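Local coordinates for putative protease I (PDB 3CNE), which binds flavins such as lumichrome, riboflavin, FMN and FAD as a homodimer, may store them, and appears to lack proteolytic or chaperone activity, at residues G109-A114 with A129-A134; G125-V130 with N140-D145. One frame throughout, in Å; residues are numbered along the deposited sequence.

Contact 1 (G109-A114 with A129-A134)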
loop_
_atom_site.group_PDB
_atom_site.type_symbol
_atom_site.label_atom_id
_atom_site.label_comp_id
_atom_site.label_asym_id
_atom_site.label_seq_id
_atom_site.Cartn_x
_atom_site.Cartn_y
_atom_site.Cartn_z
ATOM N N GLY A 109 -0.042 -15.404 1.719
ATOM C CA GLY A 109 0.611 -14.748 0.609
ATOM C C GLY A 109 -0.346 -14.546 -0.537
ATOM O O GLY A 109 -1.477 -15.051 -0.514
ATOM N N HIS A 110 0.109 -13.765 -1.508
ATOM C CA HIS A 110 -0.688 -13.423 -2.661
ATOM C C HIS A 110 0.195 -13.380 -3.904
ATOM O O HIS A 110 1.429 -13.448 -3.802
ATOM C CB HIS A 110 -1.404 -12.078 -2.446
ATOM C CG HIS A 110 -0.486 -10.893 -2.434
ATOM N ND1 HIS A 110 0.182 -10.479 -1.301
ATOM C CD2 HIS A 110 -0.140 -10.023 -3.412
ATOM C CE1 HIS A 110 0.900 -9.403 -1.583
ATOM N NE2 HIS A 110 0.723 -9.109 -2.856
ATOM N N CYS A 111 -0.464 -13.250 -5.058
ATOM C CA CYS A 111 0.181 -13.151 -6.367
ATOM C C CYS A 111 1.047 -14.400 -6.623
ATOM O O CYS A 111 0.487 -15.484 -6.756
ATOM C CB CYS A 111 0.891 -11.795 -6.549
ATOM S SG CYS A 111 1.216 -11.386 -8.284
ATOM N N ALA A 112 2.374 -14.298 -6.667
ATOM C CA ALA A 112 3.192 -15.526 -6.845
ATOM C C ALA A 112 3.635 -16.173 -5.528
ATOM O O ALA A 112 4.436 -17.110 -5.537
ATOM C CB ALA A 112 4.422 -15.264 -7.788
ATOM N N GLY A 113 3.097 -15.683 -4.399
ATOM C CA GLY A 113 3.365 -16.245 -3.081
ATOM C C GLY A 113 3.146 -17.750 -2.994
ATOM O O GLY A 113 3.974 -18.476 -2.419
ATOM N N ALA A 114 2.034 -18.228 -3.561
ATOM C CA ALA A 114 1.719 -19.663 -3.526
ATOM C C ALA A 114 2.791 -20.472 -4.272
ATOM O O ALA A 114 3.063 -21.640 -3.931
ATOM C CB ALA A 114 0.361 -19.923 -4.144
ATOM N N ALA A 129 -4.557 -20.166 -4.234
ATOM C CA ALA A 129 -4.832 -19.153 -5.228
ATOM C C ALA A 129 -3.490 -18.519 -5.578
ATOM O O ALA A 129 -2.613 -18.341 -4.718
ATOM C CB ALA A 129 -5.786 -18.124 -4.703
ATOM N N VAL A 130 -3.348 -18.203 -6.855
ATOM C CA VAL A 130 -2.079 -17.809 -7.433
ATOM C C VAL A 130 -2.384 -16.940 -8.635
ATOM O O VAL A 130 -3.459 -17.069 -9.249
ATOM C CB VAL A 130 -1.229 -19.053 -7.803
ATOM C CG1 VAL A 130 -1.896 -19.887 -8.882
ATOM C CG2 VAL A 130 0.177 -18.672 -8.225
ATOM N N HIS A 131 -1.456 -16.037 -8.949
ATOM C CA HIS A 131 -1.571 -15.204 -10.121
ATOM C C HIS A 131 -1.640 -16.112 -11.359
ATOM O O HIS A 131 -0.877 -17.067 -11.443
ATOM C CB HIS A 131 -0.362 -14.260 -10.221
ATOM C CG HIS A 131 -0.522 -13.212 -11.268
ATOM N ND1 HIS A 131 -0.366 -13.475 -12.612
ATOM C CD2 HIS A 131 -0.862 -11.907 -11.176
ATOM C CE1 HIS A 131 -0.594 -12.372 -13.302
ATOM N NE2 HIS A 131 -0.904 -11.409 -12.453
ATOM N N PRO A 132 -2.561 -15.835 -12.304
ATOM C CA PRO A 132 -2.693 -16.676 -13.507
ATOM C C PRO A 132 -1.378 -17.037 -14.195
ATOM O O PRO A 132 -1.182 -18.188 -14.584
ATOM C CB PRO A 132 -3.574 -15.825 -14.431
ATOM C CG PRO A 132 -4.431 -15.072 -13.489
ATOM C CD PRO A 132 -3.554 -14.744 -12.306
ATOM N N LEU A 133 -0.473 -16.073 -14.326
ATOM C CA LEU A 133 0.811 -16.335 -14.987
ATOM C C LEU A 133 1.719 -17.279 -14.193
ATOM O O LEU A 133 2.612 -17.915 -14.758
ATOM C CB LEU A 133 1.544 -15.021 -15.296
ATOM C CG LEU A 133 0.881 -14.020 -16.248
ATOM C CD1 LEU A 133 1.622 -12.677 -16.252
ATOM C CD2 LEU A 133 0.776 -14.585 -17.675
ATOM N N ALA A 134 1.516 -17.347 -12.878
ATOM C CA ALA A 134 2.311 -18.242 -12.046
ATOM C C ALA A 134 1.627 -19.610 -11.887
ATOM O O ALA A 134 2.258 -20.565 -11.438
ATOM C CB ALA A 134 2.580 -17.602 -10.675
HETATM O O HOH W 1 -0.294 -16.720 -4.292
#
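Cys111 O is gripped by one firm hydrogen bond, from a backbone N-H, with a water also within bonding distance. His131 N reaches Cys111 O at 3.0 Å and nearly straight, but from above the carbonyl plane. Water 1 lies 2.9 Å from Cys111 O and can donate to it or to Ala129 O; it accepts from Ala114 N at 2.9 Å, so it bridges the first turn of helix 113-119 and segment 129-134. Val130 CG2, anti to its backbone N, also lies 3.5 Å from Cys111 O.

The Cys111 side chain has SG anti to the backbone N (chi1 -161°), which carries the sulfur alongside His131, 3.6 Å from its CD2. The imidazole meets SG obliquely. His131 likewise holds CG anti to its backbone N, and Leu133 N donates to His131 ND1 in the ring plane (3.1 Å), while Pro132 CD lies over one face; together they fix the ring's rotation. With ND1 accepting, the proton of a neutral ring would sit on NE2. Smaller apolar touches flank this pair: the methyls of Ala112 and Ala134 meet tip to tip at 4.1 Å, and Ala114 CB packs against Val130 CB.

Cys111, with phi +59° and psi -112°, sits in a type II' turn from His110 to Gly113, a strand-helix turn resembling the nucleophile elbow of DJ-1/PfpI relatives. Here its SG serves, with Cys74, a structural zinc site, probably as a thiolate. The turn joins strand 106-110 of the central sheet to helix 113-119, and the loop after strand 127-129 closes over it.

Contact 2 (G125-V130 with N140-D145)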
loop_
_atom_site.group_PDB
_atom_site.type_symbol
_atom_site.label_atom_id
_atom_site.label_comp_id
_atom_site.label_asym_id
_atom_site.label_seq_id
_atom_site.Cartn_x
_atom_site.Cartn_y
_atom_site.Cartn_z
ATOM N N GLY A 125 -0.883 -31.155 -1.807
ATOM C CA GLY A 125 -2.321 -31.448 -1.684
ATOM C C GLY A 125 -3.244 -30.332 -1.209
ATOM O O GLY A 125 -4.425 -30.576 -0.946
ATOM N N LYS A 126 -2.730 -29.106 -1.110
ATOM C CA LYS A 126 -3.554 -27.988 -0.643
ATOM C C LYS A 126 -3.954 -27.118 -1.802
ATOM O O LYS A 126 -3.166 -26.910 -2.738
ATOM C CB LYS A 126 -2.807 -27.119 0.381
ATOM C CG LYS A 126 -2.291 -27.860 1.610
ATOM C CD LYS A 126 -3.431 -28.273 2.543
ATOM C CE LYS A 126 -2.966 -29.368 3.472
ATOM N NZ LYS A 126 -4.072 -29.898 4.289
ATOM N N LYS A 127 -5.178 -26.601 -1.732
ATOM C CA LYS A 127 -5.652 -25.633 -2.701
ATOM C C LYS A 127 -5.000 -24.288 -2.448
ATOM O O LYS A 127 -4.905 -23.839 -1.298
ATOM C CB LYS A 127 -7.170 -25.513 -2.653
ATOM C CG LYS A 127 -7.871 -26.638 -3.428
ATOM C CD LYS A 127 -9.367 -26.663 -3.131
ATOM C CE LYS A 127 -9.630 -27.121 -1.698
ATOM N NZ LYS A 127 -11.036 -26.806 -1.245
ATOM N N VAL A 128 -4.533 -23.668 -3.518
ATOM C CA VAL A 128 -3.935 -22.336 -3.441
ATOM C C VAL A 128 -4.466 -21.454 -4.539
ATOM O O VAL A 128 -4.783 -21.928 -5.639
ATOM C CB VAL A 128 -2.381 -22.343 -3.552
ATOM C CG1 VAL A 128 -1.735 -22.999 -2.340
ATOM C CG2 VAL A 128 -1.899 -22.985 -4.883
ATOM N N ALA A 129 -4.557 -20.166 -4.234
ATOM C CA ALA A 129 -4.832 -19.153 -5.228
ATOM C C ALA A 129 -3.490 -18.519 -5.578
ATOM O O ALA A 129 -2.613 -18.341 -4.718
ATOM C CB ALA A 129 -5.786 -18.124 -4.703
ATOM N N VAL A 130 -3.348 -18.203 -6.855
ATOM C CA VAL A 130 -2.079 -17.809 -7.433
ATOM C C VAL A 130 -2.384 -16.940 -8.635
ATOM O O VAL A 130 -3.459 -17.069 -9.249
ATOM C CB VAL A 130 -1.229 -19.053 -7.803
ATOM C CG1 VAL A 130 -1.896 -19.887 -8.882
ATOM C CG2 VAL A 130 0.177 -18.672 -8.225
ATOM N N ASN A 140 3.027 -29.035 -6.643
ATOM C CA ASN A 140 2.778 -29.696 -5.363
ATOM C C ASN A 140 1.382 -29.435 -4.799
ATOM O O ASN A 140 0.725 -30.357 -4.312
ATOM C CB ASN A 140 3.852 -29.331 -4.342
ATOM C CG ASN A 140 5.223 -29.844 -4.746
ATOM O OD1 ASN A 140 6.179 -29.067 -4.906
ATOM N ND2 ASN A 140 5.327 -31.147 -4.931
ATOM N N GLY A 141 0.944 -28.182 -4.859
ATOM C CA GLY A 141 -0.388 -27.815 -4.403
ATOM C C GLY A 141 -1.407 -27.975 -5.508
ATOM O O GLY A 141 -1.100 -28.492 -6.578
ATOM N N ILE A 142 -2.618 -27.511 -5.249
ATOM C CA ILE A 142 -3.715 -27.583 -6.195
ATOM C C ILE A 142 -4.166 -26.163 -6.559
ATOM O O ILE A 142 -4.943 -25.558 -5.833
ATOM C CB ILE A 142 -4.897 -28.381 -5.558
ATOM C CG1 ILE A 142 -4.439 -29.812 -5.229
ATOM C CG2 ILE A 142 -6.153 -28.347 -6.454
ATOM C CD1 ILE A 142 -5.320 -30.556 -4.228
ATOM N N ALA A 143 -3.687 -25.626 -7.680
ATOM C CA ALA A 143 -4.035 -24.247 -8.045
ATOM C C ALA A 143 -5.473 -24.132 -8.518
ATOM O O ALA A 143 -5.943 -24.929 -9.332
ATOM C CB ALA A 143 -3.092 -23.708 -9.108
ATOM N N THR A 144 -6.170 -23.126 -8.011
ATOM C CA THR A 144 -7.525 -22.844 -8.469
ATOM C C THR A 144 -7.573 -21.501 -9.197
ATOM O O THR A 144 -6.580 -20.765 -9.237
ATOM C CB THR A 144 -8.554 -22.902 -7.315
ATOM O OG1 THR A 144 -8.412 -21.764 -6.473
ATOM C CG2 THR A 144 -8.396 -24.186 -6.465
ATOM N N ASP A 145 -8.727 -21.201 -9.789
ATOM C CA ASP A 145 -8.983 -19.901 -10.415
ATOM C C ASP A 145 -9.674 -18.949 -9.441
ATOM O O ASP A 145 -10.055 -17.844 -9.818
ATOM C CB ASP A 145 -9.872 -20.053 -11.663
ATOM C CG ASP A 145 -9.214 -20.848 -12.783
ATOM O OD1 ASP A 145 -7.966 -20.842 -12.915
ATOM O OD2 ASP A 145 -9.981 -21.477 -13.550
HETATM O O HOH W 2 -4.844 -18.924 -10.854
#
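Backbone hydrogen bonds carry most of this contact, pairing strands 127-129 and 142-144 in parallel. Ile142 N donates to Lys126 O at 2.6 Å, the shortest of the series. Ile142 O then receives Val128 N from above its carbonyl plane, and Thr144 N reaches Val128 O at 3.0 Å, nearly along the C=O axis. Before the ladder, Gly125 N binds Asn140 O at 3.1 Å, extending the pairing to the residues just before each strand; beyond it, water 2 donates to Val130 O or Thr144 O, both within its reach. Weaker CA-H...O contacts fill in, Lys127 CA to Ile142 O at 3.2 Å and Ala143 CA to Val128 O.

Apolar contacts lie on both faces. On the face of Lys127, Ile142 and Thr144, the lysine's CG, anti to its carbonyl carbon, lies 3.9 Å from both Ile142 CG2 and Thr144 CG2, crossing each obliquely before the chain bends at chi3. Ile142 CD1 reaches back over the peptide of Gly125, 3.4 Å from Gly125 O. On the other face Val128 CG2 lies loosely beside Ala143 CB; beyond the strand, Val130 CG1 meets Ala143 CB at 4.0 Å.

Bonds to residues outside the pair hold it in place: Thr144 OG1 bonds to Glu149, Lys127 N to Asp151, and Asp145 to Lys135 through a salt bridge. Main-chain bonds therefore set the pairing and register, while Val128 packs on Ala114 of helix 113-119 on one face and Lys127 lends the other its aliphatic stem, its charged end leading away.

How the contacts relate
Both contacts lie on the same side of the chain's centre, their own centres about 9 Å apart. Along the chain, strand 106-110, the turn at Cys111 and helix 113-119 come first, followed by strand 127-129 and then, after a loop, strand 142-144. Contacts 1 and 2 share Ala129 and Val130: the segment that pairs with 140-145 then runs on to meet the zinc-bearing turn. Ala114 CB of contact 1 packs on Val128 CB of contact 2 at 3.7 Å. The small parallel sheet thus connects, through helix 113-119 and the shared residues, a surface part of the DJ-1/PfpI fold with its structural zinc site.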